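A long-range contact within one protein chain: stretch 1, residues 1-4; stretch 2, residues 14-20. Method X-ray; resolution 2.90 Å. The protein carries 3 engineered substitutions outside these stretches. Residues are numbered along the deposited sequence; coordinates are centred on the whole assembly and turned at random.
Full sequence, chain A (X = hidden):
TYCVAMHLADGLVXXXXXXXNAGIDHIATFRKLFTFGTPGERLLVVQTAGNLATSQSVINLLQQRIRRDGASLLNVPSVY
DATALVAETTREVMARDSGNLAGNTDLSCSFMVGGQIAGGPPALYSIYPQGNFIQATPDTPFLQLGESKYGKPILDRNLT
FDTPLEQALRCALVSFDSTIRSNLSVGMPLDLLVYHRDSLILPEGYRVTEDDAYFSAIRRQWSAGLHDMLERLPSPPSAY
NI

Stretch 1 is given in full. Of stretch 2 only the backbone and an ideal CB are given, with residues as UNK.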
# COMPACT_ATOMS: atom_id res chain seq x y z
N THR A 1 65.03 69.00 -28.08
CA THR A 1 65.15 70.23 -28.92
C THR A 1 64.90 71.49 -28.07
O THR A 1 63.79 71.73 -27.64
CB THR A 1 64.16 70.22 -30.09
OG1 THR A 1 64.45 69.09 -30.91
CG2 THR A 1 64.32 71.44 -30.95
N TYR A 2 65.96 72.26 -27.83
CA TYR A 2 65.86 73.52 -27.13
C TYR A 2 66.96 74.39 -27.64
O TYR A 2 68.12 73.97 -27.67
CB TYR A 2 65.99 73.30 -25.62
CG TYR A 2 66.21 74.59 -24.85
CD1 TYR A 2 65.49 75.72 -25.15
CD2 TYR A 2 67.10 74.65 -23.79
CE1 TYR A 2 65.65 76.89 -24.44
CE2 TYR A 2 67.30 75.82 -23.09
CZ TYR A 2 66.56 76.95 -23.40
OH TYR A 2 66.73 78.14 -22.73
N CYS A 3 66.61 75.58 -28.12
CA CYS A 3 67.63 76.49 -28.66
C CYS A 3 67.43 77.85 -28.06
O CYS A 3 66.30 78.23 -27.77
CB CYS A 3 67.55 76.60 -30.20
SG CYS A 3 67.67 75.02 -31.10
N VAL A 4 68.54 78.56 -27.85
CA VAL A 4 68.52 79.93 -27.33
C VAL A 4 69.45 80.75 -28.15
O VAL A 4 70.52 80.28 -28.54
CB VAL A 4 69.08 80.07 -25.91
CG1 VAL A 4 68.41 81.23 -25.23
CG2 VAL A 4 68.83 78.84 -25.08
N UNK A 14 74.84 81.98 -29.29
CA UNK A 14 73.90 80.96 -29.71
C UNK A 14 74.15 79.64 -29.00
O UNK A 14 75.30 79.28 -28.80
CB UNK A 14 73.98 80.76 -31.23
N UNK A 15 73.10 78.92 -28.63
CA UNK A 15 73.27 77.60 -28.03
C UNK A 15 72.09 76.70 -28.35
O UNK A 15 70.95 77.11 -28.23
CB UNK A 15 73.44 77.72 -26.51
N UNK A 16 72.39 75.47 -28.76
CA UNK A 16 71.38 74.50 -29.11
C UNK A 16 71.69 73.14 -28.52
O UNK A 16 72.86 72.78 -28.40
CB UNK A 16 71.25 74.40 -30.63
N UNK A 17 70.67 72.34 -28.22
CA UNK A 17 70.91 70.92 -27.92
C UNK A 17 71.01 70.16 -29.23
O UNK A 17 71.23 70.76 -30.30
CB UNK A 17 69.80 70.34 -27.04
N UNK A 18 70.91 68.83 -29.15
CA UNK A 18 71.01 67.98 -30.33
C UNK A 18 70.04 66.81 -30.36
O UNK A 18 69.99 66.08 -31.37
CB UNK A 18 72.44 67.44 -30.44
N UNK A 19 69.28 66.60 -29.30
CA UNK A 19 68.39 65.46 -29.24
C UNK A 19 67.17 65.71 -30.09
O UNK A 19 66.60 66.80 -30.05
CB UNK A 19 67.99 65.16 -27.80
N UNK A 20 66.83 64.73 -30.90
CA UNK A 20 65.93 64.96 -32.02
C UNK A 20 65.01 63.79 -32.19
O UNK A 20 65.44 62.65 -32.16
CB UNK A 20 66.71 65.21 -33.31

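Stretch 2 first runs antiparallel to strand 2-4, the two axes 4.8 Å apart at closest and their directions 176° from each other, then continues past Thr-1, the chain's first residue, and bends around it. Position 14 has extended backbone angles and a CB that points sideways, with its ideal CB 4.4 Å from Val-4 O and no side chain of stretch 1 near it. Stretch 1 sets little limit here, and beta-branched, aromatic or long aliphatic residues would all be at home in such a strand. The deposited residue is Phe-14, chi1 m, whose closest contact with stretch 1 is through its backbone, CA lying 3.6 Å from Val-4 O.

Position 15 pairs with Val-4 in a hydrogen-bonded antiparallel bridge. The backbone does the binding: Val-4 N donates to O of position 15 at 2.8 Å, and N of position 15 donates to Val-4 O at 2.9 Å. The same O of position 15 also accepts a CA-H...O contact from Cys-3 CA at 3.4 Å. The CB shares a face of the sheet with the Val-4 side chain, so a small or medium apolar residue would be the natural partner: alanine, valine, perhaps threonine. It is Ala-15, a methyl beside Val-4 that leaves the pairing to the main chain.

Position 16 stands across from Cys-3 in a non-hydrogen-bonded pair, where the CA atoms come within 4.3 Å. Its CB shares the other face with the Cys-3 side chain, and the ideal CB is already 3.7 Å from Cys-3 SG. So close a neighbour favours something compact, such as alanine, serine, cysteine or threonine. Ser-16, chi1 m, brings OG to 3.2 Å from Cys-3 SG; OG is also hydrogen-bonded elsewhere in the structure.

Position 17 is where the strand pairing gives way to a side chain. Its N still donates to Tyr-2 O at 3.1 Å, but its CB points toward stretch 1, where two donors wait: Tyr-2 N and Thr-1 N, the latter a charged amino terminus. An acceptor is wanted, preferably an acid; asparagine could offer one oxygen, and glutamate would need to fold its longer chain. Asp-17, chi1 p, answers both with one carboxylate. OD1 accepts from Tyr-2 N at 2.9 Å, while OD2 forms a salt bridge with Thr-1 N at 3.1 Å, itself a hydrogen bond. OD2 also takes a weak hydrogen bond from N of position 19 at 3.3 Å, tying the turn to the same group.

Position 18 points away, with nothing of stretch 1 within reach, so any residue tolerant of the turn would serve. It is Ser-18, chi1 p, whose OG is hydrogen-bonded elsewhere in the structure.

At position 19 the backbone matters most: its O takes a weak hydrogen bond from Thr-1 N at 3.3 Å. The CB points sideways, and many residues would fit; Arg-19 leads its end away. Position 20, also sideways, is similarly undemanding and holds Thr-20, chi1 m, whose OG1 donates to Ser-18 O at 3.0 Å.

Stretch 2, residues 14-20: FASDSRT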
# COMPACT_ATOMS: atom_id res chain seq x y z
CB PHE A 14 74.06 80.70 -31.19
CG PHE A 14 73.86 81.89 -32.05
CD1 PHE A 14 74.93 82.71 -32.37
CD2 PHE A 14 72.61 82.18 -32.59
CE1 PHE A 14 74.77 83.81 -33.19
CE2 PHE A 14 72.44 83.27 -33.41
CZ PHE A 14 73.53 84.09 -33.72
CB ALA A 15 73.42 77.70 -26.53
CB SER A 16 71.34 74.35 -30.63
OG SER A 16 70.84 75.50 -31.26
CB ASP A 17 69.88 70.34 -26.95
CG ASP A 17 68.60 69.90 -27.63
OD1 ASP A 17 68.19 70.61 -28.57
OD2 ASP A 17 68.02 68.85 -27.23
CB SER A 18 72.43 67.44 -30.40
OG SER A 18 72.67 66.52 -29.35
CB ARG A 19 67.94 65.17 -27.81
CG ARG A 19 67.10 63.91 -27.74
CD ARG A 19 66.99 63.45 -26.32
NE ARG A 19 68.25 62.91 -25.81
CZ ARG A 19 68.46 62.58 -24.54
NH1 ARG A 19 67.52 62.73 -23.64
NH2 ARG A 19 69.60 62.11 -24.17
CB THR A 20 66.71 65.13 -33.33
OG1 THR A 20 67.66 66.18 -33.20
CG2 THR A 20 65.79 65.44 -34.46
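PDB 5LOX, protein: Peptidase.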